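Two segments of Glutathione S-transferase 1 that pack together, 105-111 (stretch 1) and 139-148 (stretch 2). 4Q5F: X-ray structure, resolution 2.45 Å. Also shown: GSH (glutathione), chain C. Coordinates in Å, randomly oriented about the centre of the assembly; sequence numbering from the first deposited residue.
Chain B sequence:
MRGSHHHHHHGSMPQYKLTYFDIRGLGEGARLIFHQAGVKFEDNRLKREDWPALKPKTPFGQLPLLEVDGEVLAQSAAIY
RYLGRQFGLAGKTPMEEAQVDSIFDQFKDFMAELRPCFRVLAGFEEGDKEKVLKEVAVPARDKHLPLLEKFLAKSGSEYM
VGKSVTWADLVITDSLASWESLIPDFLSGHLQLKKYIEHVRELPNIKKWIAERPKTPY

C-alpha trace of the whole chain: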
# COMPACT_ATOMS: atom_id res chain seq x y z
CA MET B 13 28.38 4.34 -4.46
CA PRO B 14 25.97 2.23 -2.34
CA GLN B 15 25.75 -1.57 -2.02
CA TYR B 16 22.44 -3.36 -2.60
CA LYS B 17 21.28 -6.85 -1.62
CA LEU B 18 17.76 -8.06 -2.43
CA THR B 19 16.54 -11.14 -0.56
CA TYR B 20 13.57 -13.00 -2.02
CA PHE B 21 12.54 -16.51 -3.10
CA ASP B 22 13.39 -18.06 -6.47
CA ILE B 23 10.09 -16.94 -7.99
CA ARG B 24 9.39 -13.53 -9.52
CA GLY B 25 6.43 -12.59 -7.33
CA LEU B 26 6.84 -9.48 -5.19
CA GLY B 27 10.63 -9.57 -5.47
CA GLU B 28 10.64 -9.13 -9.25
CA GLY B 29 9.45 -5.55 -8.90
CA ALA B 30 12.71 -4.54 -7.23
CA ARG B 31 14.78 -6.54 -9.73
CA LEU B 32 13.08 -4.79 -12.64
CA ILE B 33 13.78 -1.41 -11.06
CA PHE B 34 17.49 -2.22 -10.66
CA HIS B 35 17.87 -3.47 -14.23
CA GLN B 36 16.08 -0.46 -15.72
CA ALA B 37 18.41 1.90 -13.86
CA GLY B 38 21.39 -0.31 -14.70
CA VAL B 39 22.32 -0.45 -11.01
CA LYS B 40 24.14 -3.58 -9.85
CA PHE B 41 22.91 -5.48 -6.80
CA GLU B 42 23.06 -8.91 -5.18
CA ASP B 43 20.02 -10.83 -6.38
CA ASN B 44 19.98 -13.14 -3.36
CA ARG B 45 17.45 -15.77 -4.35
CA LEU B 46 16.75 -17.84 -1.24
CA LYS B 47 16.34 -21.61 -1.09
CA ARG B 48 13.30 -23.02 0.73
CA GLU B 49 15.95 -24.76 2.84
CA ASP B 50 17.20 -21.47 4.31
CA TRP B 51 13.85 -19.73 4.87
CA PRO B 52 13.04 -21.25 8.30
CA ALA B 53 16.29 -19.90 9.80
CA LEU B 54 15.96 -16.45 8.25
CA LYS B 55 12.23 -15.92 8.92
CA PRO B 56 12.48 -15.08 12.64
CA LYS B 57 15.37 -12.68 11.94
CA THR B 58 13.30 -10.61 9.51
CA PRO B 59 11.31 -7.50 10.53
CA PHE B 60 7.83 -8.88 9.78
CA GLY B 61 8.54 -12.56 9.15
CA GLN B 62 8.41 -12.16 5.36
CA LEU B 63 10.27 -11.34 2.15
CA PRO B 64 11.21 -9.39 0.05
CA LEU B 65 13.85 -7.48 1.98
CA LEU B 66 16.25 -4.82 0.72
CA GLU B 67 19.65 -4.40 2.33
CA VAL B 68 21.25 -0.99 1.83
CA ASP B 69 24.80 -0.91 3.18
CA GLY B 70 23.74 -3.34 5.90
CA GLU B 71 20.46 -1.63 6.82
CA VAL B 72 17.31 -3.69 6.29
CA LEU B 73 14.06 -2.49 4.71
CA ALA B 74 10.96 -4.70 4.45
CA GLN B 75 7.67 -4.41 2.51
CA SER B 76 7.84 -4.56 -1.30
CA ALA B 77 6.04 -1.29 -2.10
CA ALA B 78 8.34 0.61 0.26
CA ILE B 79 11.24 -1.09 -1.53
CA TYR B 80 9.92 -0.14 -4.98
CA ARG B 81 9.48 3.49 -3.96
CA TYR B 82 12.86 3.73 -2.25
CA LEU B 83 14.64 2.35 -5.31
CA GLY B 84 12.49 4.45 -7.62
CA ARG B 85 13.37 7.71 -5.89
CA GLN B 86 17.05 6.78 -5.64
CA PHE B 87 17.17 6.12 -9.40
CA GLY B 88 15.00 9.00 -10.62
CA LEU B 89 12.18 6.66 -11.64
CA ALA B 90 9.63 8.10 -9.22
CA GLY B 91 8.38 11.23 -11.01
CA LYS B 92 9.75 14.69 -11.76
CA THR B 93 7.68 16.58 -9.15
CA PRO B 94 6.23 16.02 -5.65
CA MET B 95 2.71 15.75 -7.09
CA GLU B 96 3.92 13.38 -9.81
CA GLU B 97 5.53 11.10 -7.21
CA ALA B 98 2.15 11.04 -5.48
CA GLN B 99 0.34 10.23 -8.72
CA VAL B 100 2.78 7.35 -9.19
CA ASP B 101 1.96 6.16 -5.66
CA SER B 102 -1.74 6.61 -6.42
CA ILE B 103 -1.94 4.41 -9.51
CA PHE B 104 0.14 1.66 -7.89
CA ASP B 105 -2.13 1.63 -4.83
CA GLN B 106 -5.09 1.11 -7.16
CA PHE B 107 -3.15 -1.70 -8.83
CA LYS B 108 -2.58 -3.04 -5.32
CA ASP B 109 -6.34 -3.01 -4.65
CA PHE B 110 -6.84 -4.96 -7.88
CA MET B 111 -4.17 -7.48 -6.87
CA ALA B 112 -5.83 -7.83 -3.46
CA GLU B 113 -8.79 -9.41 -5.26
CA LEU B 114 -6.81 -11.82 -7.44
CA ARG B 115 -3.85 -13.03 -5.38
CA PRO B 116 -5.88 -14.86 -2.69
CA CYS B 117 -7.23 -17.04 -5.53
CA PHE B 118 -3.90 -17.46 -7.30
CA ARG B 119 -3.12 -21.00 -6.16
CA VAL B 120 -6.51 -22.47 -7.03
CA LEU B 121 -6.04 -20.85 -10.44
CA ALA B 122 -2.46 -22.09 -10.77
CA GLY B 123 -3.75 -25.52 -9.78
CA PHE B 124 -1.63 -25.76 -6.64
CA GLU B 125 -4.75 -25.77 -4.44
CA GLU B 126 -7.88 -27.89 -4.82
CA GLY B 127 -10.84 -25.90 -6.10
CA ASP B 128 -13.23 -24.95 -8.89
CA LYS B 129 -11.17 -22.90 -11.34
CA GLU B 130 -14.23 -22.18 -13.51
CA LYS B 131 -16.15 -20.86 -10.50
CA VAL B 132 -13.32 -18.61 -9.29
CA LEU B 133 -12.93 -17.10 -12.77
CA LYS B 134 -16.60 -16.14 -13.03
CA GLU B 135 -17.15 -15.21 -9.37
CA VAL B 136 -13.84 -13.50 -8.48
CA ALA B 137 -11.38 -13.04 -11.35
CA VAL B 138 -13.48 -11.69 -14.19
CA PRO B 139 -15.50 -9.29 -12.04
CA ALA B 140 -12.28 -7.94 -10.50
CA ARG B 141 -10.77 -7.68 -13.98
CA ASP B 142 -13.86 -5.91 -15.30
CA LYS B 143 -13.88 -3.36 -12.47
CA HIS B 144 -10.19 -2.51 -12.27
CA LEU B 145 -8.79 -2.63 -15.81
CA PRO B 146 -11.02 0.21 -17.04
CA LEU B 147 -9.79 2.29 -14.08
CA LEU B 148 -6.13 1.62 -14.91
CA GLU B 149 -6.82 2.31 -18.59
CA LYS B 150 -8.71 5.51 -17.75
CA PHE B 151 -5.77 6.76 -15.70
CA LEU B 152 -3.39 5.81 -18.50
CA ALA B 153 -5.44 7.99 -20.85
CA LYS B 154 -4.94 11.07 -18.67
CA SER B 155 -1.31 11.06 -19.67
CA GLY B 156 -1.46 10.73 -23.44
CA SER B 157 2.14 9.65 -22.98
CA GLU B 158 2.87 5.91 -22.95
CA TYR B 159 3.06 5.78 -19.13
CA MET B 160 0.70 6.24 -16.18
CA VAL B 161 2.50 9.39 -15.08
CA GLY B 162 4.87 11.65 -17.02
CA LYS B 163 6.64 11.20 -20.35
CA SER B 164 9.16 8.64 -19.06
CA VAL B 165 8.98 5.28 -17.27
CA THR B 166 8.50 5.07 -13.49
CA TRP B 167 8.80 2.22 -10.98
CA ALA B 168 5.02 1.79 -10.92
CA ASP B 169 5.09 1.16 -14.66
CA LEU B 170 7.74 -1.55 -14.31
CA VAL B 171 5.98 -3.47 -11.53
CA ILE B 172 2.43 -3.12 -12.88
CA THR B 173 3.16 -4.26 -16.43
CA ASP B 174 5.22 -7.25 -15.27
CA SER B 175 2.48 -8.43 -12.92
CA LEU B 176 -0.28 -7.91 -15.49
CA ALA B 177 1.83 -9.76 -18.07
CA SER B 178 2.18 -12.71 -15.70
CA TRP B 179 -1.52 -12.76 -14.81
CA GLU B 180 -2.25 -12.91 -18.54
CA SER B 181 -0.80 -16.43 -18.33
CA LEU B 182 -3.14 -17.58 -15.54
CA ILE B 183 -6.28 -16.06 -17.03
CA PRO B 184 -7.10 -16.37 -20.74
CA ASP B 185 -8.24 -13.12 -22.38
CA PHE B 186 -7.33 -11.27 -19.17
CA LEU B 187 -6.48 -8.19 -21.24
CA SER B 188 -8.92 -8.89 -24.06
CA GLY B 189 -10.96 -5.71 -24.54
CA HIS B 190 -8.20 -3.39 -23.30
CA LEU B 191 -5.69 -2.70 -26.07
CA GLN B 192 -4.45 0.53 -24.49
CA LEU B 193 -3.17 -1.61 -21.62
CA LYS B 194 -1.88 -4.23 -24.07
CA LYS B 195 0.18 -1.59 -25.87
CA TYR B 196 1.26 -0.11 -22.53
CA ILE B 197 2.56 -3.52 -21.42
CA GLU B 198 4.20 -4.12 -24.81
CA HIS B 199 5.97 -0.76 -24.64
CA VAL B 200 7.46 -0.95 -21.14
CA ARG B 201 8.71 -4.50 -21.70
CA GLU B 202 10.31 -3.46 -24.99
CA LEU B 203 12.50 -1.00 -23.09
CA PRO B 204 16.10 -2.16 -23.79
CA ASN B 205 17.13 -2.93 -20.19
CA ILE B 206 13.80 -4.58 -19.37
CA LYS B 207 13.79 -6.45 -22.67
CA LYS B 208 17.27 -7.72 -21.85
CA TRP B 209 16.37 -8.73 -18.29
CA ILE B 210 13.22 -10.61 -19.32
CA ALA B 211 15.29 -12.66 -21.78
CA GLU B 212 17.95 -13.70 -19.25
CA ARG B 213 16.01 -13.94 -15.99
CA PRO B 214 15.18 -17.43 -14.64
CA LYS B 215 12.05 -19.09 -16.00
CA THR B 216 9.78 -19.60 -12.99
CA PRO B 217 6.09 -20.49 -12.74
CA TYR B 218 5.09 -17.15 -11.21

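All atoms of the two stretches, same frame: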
# COMPACT_ATOMS: atom_id res chain seq x y z
N ASP B 105 -1.23 2.03 -5.91
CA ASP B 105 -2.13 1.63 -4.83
C ASP B 105 -3.43 1.06 -5.40
O ASP B 105 -4.01 0.14 -4.83
CB ASP B 105 -2.45 2.82 -3.92
CG ASP B 105 -1.37 3.07 -2.87
OD1 ASP B 105 -0.42 2.26 -2.78
OD2 ASP B 105 -1.49 4.06 -2.13
N GLN B 106 -3.89 1.62 -6.51
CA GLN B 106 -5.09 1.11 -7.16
C GLN B 106 -4.80 -0.27 -7.76
O GLN B 106 -5.63 -1.17 -7.71
CB GLN B 106 -5.58 2.06 -8.25
CG GLN B 106 -6.88 1.62 -8.91
CD GLN B 106 -8.03 1.52 -7.93
OE1 GLN B 106 -8.06 2.22 -6.92
NE2 GLN B 106 -8.99 0.64 -8.22
N PHE B 107 -3.61 -0.41 -8.33
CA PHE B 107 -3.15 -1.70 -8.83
C PHE B 107 -3.07 -2.70 -7.68
O PHE B 107 -3.39 -3.88 -7.84
CB PHE B 107 -1.79 -1.56 -9.51
CG PHE B 107 -1.03 -2.85 -9.61
CD1 PHE B 107 -1.35 -3.78 -10.59
CD2 PHE B 107 -0.00 -3.14 -8.73
CE1 PHE B 107 -0.65 -4.97 -10.69
CE2 PHE B 107 0.70 -4.33 -8.82
CZ PHE B 107 0.37 -5.24 -9.80
N LYS B 108 -2.65 -2.21 -6.51
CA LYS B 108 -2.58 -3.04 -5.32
C LYS B 108 -3.96 -3.52 -4.89
O LYS B 108 -4.12 -4.67 -4.48
CB LYS B 108 -1.90 -2.28 -4.18
CG LYS B 108 -0.40 -2.55 -4.04
CD LYS B 108 0.25 -1.59 -3.06
CE LYS B 108 0.79 -2.31 -1.83
NZ LYS B 108 1.29 -1.34 -0.81
N ASP B 109 -4.96 -2.64 -4.97
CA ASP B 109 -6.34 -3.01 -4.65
C ASP B 109 -6.81 -4.12 -5.59
O ASP B 109 -7.45 -5.08 -5.16
CB ASP B 109 -7.28 -1.81 -4.77
CG ASP B 109 -7.15 -0.84 -3.62
OD1 ASP B 109 -6.53 -1.19 -2.59
OD2 ASP B 109 -7.67 0.29 -3.74
N PHE B 110 -6.51 -3.96 -6.87
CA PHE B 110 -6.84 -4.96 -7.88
C PHE B 110 -6.20 -6.30 -7.53
O PHE B 110 -6.87 -7.33 -7.53
CB PHE B 110 -6.35 -4.49 -9.25
CG PHE B 110 -6.70 -5.41 -10.38
CD1 PHE B 110 -7.80 -6.25 -10.31
CD2 PHE B 110 -5.92 -5.45 -11.52
CE1 PHE B 110 -8.11 -7.10 -11.35
CE2 PHE B 110 -6.22 -6.29 -12.57
CZ PHE B 110 -7.32 -7.12 -12.48
N MET B 111 -4.91 -6.27 -7.23
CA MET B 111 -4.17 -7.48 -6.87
C MET B 111 -4.75 -8.14 -5.62
O MET B 111 -4.71 -9.36 -5.48
CB MET B 111 -2.69 -7.15 -6.63
CG MET B 111 -1.90 -6.84 -7.89
SD MET B 111 -1.75 -8.26 -9.00
CE MET B 111 -3.04 -7.89 -10.19
N PRO B 139 -14.88 -10.52 -12.57
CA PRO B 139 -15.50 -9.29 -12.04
C PRO B 139 -14.44 -8.29 -11.57
O PRO B 139 -14.61 -7.09 -11.78
CB PRO B 139 -16.32 -9.79 -10.85
CG PRO B 139 -16.46 -11.26 -11.04
CD PRO B 139 -15.18 -11.67 -11.70
N ALA B 140 -13.38 -8.79 -10.94
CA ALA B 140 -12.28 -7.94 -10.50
C ALA B 140 -11.62 -7.29 -11.71
O ALA B 140 -11.38 -6.08 -11.74
CB ALA B 140 -11.26 -8.76 -9.72
N ARG B 141 -11.33 -8.12 -12.71
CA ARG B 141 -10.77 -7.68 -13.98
C ARG B 141 -11.63 -6.58 -14.60
O ARG B 141 -11.12 -5.54 -15.02
CB ARG B 141 -10.69 -8.88 -14.93
CG ARG B 141 -10.31 -8.56 -16.36
CD ARG B 141 -10.36 -9.82 -17.21
NE ARG B 141 -11.72 -10.28 -17.46
CZ ARG B 141 -12.41 -10.03 -18.58
NH1 ARG B 141 -11.88 -9.33 -19.57
NH2 ARG B 141 -13.65 -10.50 -18.70
N ASP B 142 -12.93 -6.83 -14.65
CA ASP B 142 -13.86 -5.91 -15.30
C ASP B 142 -13.98 -4.58 -14.56
O ASP B 142 -14.24 -3.55 -15.19
CB ASP B 142 -15.23 -6.56 -15.45
CG ASP B 142 -15.23 -7.70 -16.46
OD1 ASP B 142 -14.13 -8.16 -16.84
OD2 ASP B 142 -16.33 -8.15 -16.86
N LYS B 143 -13.81 -4.60 -13.25
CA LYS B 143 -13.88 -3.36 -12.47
C LYS B 143 -12.60 -2.54 -12.59
O LYS B 143 -12.65 -1.33 -12.78
CB LYS B 143 -14.15 -3.65 -10.99
CG LYS B 143 -14.46 -2.39 -10.19
CD LYS B 143 -14.39 -2.60 -8.68
CE LYS B 143 -15.14 -1.49 -7.95
NZ LYS B 143 -14.75 -1.37 -6.52
N HIS B 144 -11.46 -3.21 -12.47
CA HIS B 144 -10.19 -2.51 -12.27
C HIS B 144 -9.46 -2.09 -13.54
O HIS B 144 -8.87 -1.01 -13.59
CB HIS B 144 -9.26 -3.37 -11.40
CG HIS B 144 -9.65 -3.38 -9.95
ND1 HIS B 144 -9.30 -2.37 -9.08
CD2 HIS B 144 -10.37 -4.27 -9.23
CE1 HIS B 144 -9.78 -2.65 -7.88
NE2 HIS B 144 -10.43 -3.79 -7.94
N LEU B 145 -9.48 -2.94 -14.57
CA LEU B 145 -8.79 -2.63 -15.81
C LEU B 145 -9.26 -1.32 -16.45
O LEU B 145 -8.43 -0.51 -16.87
CB LEU B 145 -8.92 -3.78 -16.81
CG LEU B 145 -8.20 -5.09 -16.45
CD1 LEU B 145 -8.32 -6.08 -17.60
CD2 LEU B 145 -6.74 -4.87 -16.10
N PRO B 146 -10.58 -1.09 -16.52
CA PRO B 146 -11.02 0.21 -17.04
C PRO B 146 -10.48 1.39 -16.24
O PRO B 146 -10.22 2.45 -16.81
CB PRO B 146 -12.55 0.15 -16.93
CG PRO B 146 -12.89 -1.19 -16.36
CD PRO B 146 -11.69 -2.06 -16.43
N LEU B 147 -10.31 1.21 -14.93
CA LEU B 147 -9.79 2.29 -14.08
C LEU B 147 -8.31 2.54 -14.34
O LEU B 147 -7.86 3.69 -14.33
CB LEU B 147 -10.03 1.96 -12.60
CG LEU B 147 -11.50 1.78 -12.21
CD1 LEU B 147 -11.62 1.25 -10.79
CD2 LEU B 147 -12.27 3.08 -12.36
N LEU B 148 -7.55 1.48 -14.57
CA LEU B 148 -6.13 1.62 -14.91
C LEU B 148 -5.98 2.24 -16.30
O LEU B 148 -5.09 3.06 -16.54
CB LEU B 148 -5.42 0.27 -14.88
CG LEU B 148 -5.30 -0.46 -13.53
CD1 LEU B 148 -4.45 -1.71 -13.70
CD2 LEU B 148 -4.71 0.44 -12.45
N1 GSH C . -7.68 1.88 -1.75
CA1 GSH C . -8.53 3.00 -1.52
C1 GSH C . -7.82 3.98 -0.62
O11 GSH C . -8.07 5.21 -0.71
O12 GSH C . -6.99 3.58 0.23
CB1 GSH C . -9.82 2.52 -0.87
CG1 GSH C . -10.84 3.65 -0.85
CD1 GSH C . -12.23 3.12 -0.46
OE1 GSH C . -12.40 1.93 -0.30
N2 GSH C . -13.32 4.05 -0.29
CA2 GSH C . -14.63 3.61 0.06
C2 GSH C . -15.60 4.19 -0.95
O2 GSH C . -15.25 5.13 -1.65
CB2 GSH C . -15.01 4.10 1.43
SG2 GSH C . -13.82 3.55 2.62
N3 GSH C . -16.94 3.65 -1.10
CA3 GSH C . -17.84 4.20 -2.07
C3 GSH C . -17.62 3.54 -3.43
O31 GSH C . -16.59 2.86 -3.64
O32 GSH C . -18.47 3.69 -4.34

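Both stretches are helical, each a segment of a longer helix, and they run nearly antiparallel: their N-to-C directions differ by 171°, and their axes come no closer than 10.0 Å. The CA atoms of Phe110 and His144 lie 6.0 Å apart, and toward the other end those of Phe107 and Leu148 are 7.5 Å apart. In stretch 1 the regular ladder is intact, with Asp109 N donating to Asp105 O at 2.9 Å and Phe110 N to Gln106 O at 3.0 Å. Stretch 2 contains two prolines, Pro139 and Pro146. A proline nitrogen carries no hydrogen, so neither can bond to the preceding turn, and the helix is kinked at both positions. It nonetheless continues through Pro146, where Leu148 N still reaches His144 O at 3.0 Å. No clear hydrogen bond links the two stretches; the contact rests chiefly on side-chain packing.

Its centre is the pair Phe110 and His144, the residues most covered by the opposite stretch. Their rings are near parallel, with planes at 23°, but slid apart, so that the centroids stand 4.9 Å from each other and the rings barely overlap. With the rings slid apart, each lies over a carbon near the base of the other residue. Phe110 CA sits 3.6 Å from the centroid of the His144 ring, almost exactly on the ring normal, while His144 CB lies 3.7 Å from the centroid of the Phe110 ring. These reciprocal CH-pi contacts bring weakly polarised C-H groups against the electron-rich faces of the rings.

The phenyl ring meets both apolar side chains and the backbone of stretch 2. Phe110 CE1 is 3.9 Å from Ala140 CB, and the small methyl group of Ala140, whose CA-to-CB bond points toward stretch 1, fills this space without holding the ring off the backbone: Phe110 CE1 also comes within 3.4 Å of Ala140 O. Phe110 CE2 meets Leu145 CD2 at 3.8 Å, a branched aliphatic group adding hydrophobic contact in a buried setting.

Histidine suits its place because it combines a flat face for packing with nitrogens at its edge. Gln106 NE2 approaches near the plane of the imidazole, 3.1 Å from His144 ND1, although the geometry does not settle whether this is a hydrogen bond. The CA-to-CB bond of Gln106 points sideways, but its long, flexible side chain brings the amide across. Its neighbours there are aliphatic: Gln106 NE2 lies 3.7 Å from Leu147 CD1, and Gln106 CG is 4.3 Å from Leu148 CD2. The same leucine methyl, Leu148 CD2, is also 4.3 Å from Phe107 N, so it packs against the backbone of stretch 1 as well.

Asp109 belongs to the contact through its base, with Asp109 CB 4.1 Å from His144 CE1. Its carboxylate leads away toward glutathione, where Asp109 OD2 accepts a short 2.5 Å hydrogen bond from GSH N1, the ligand's amino nitrogen.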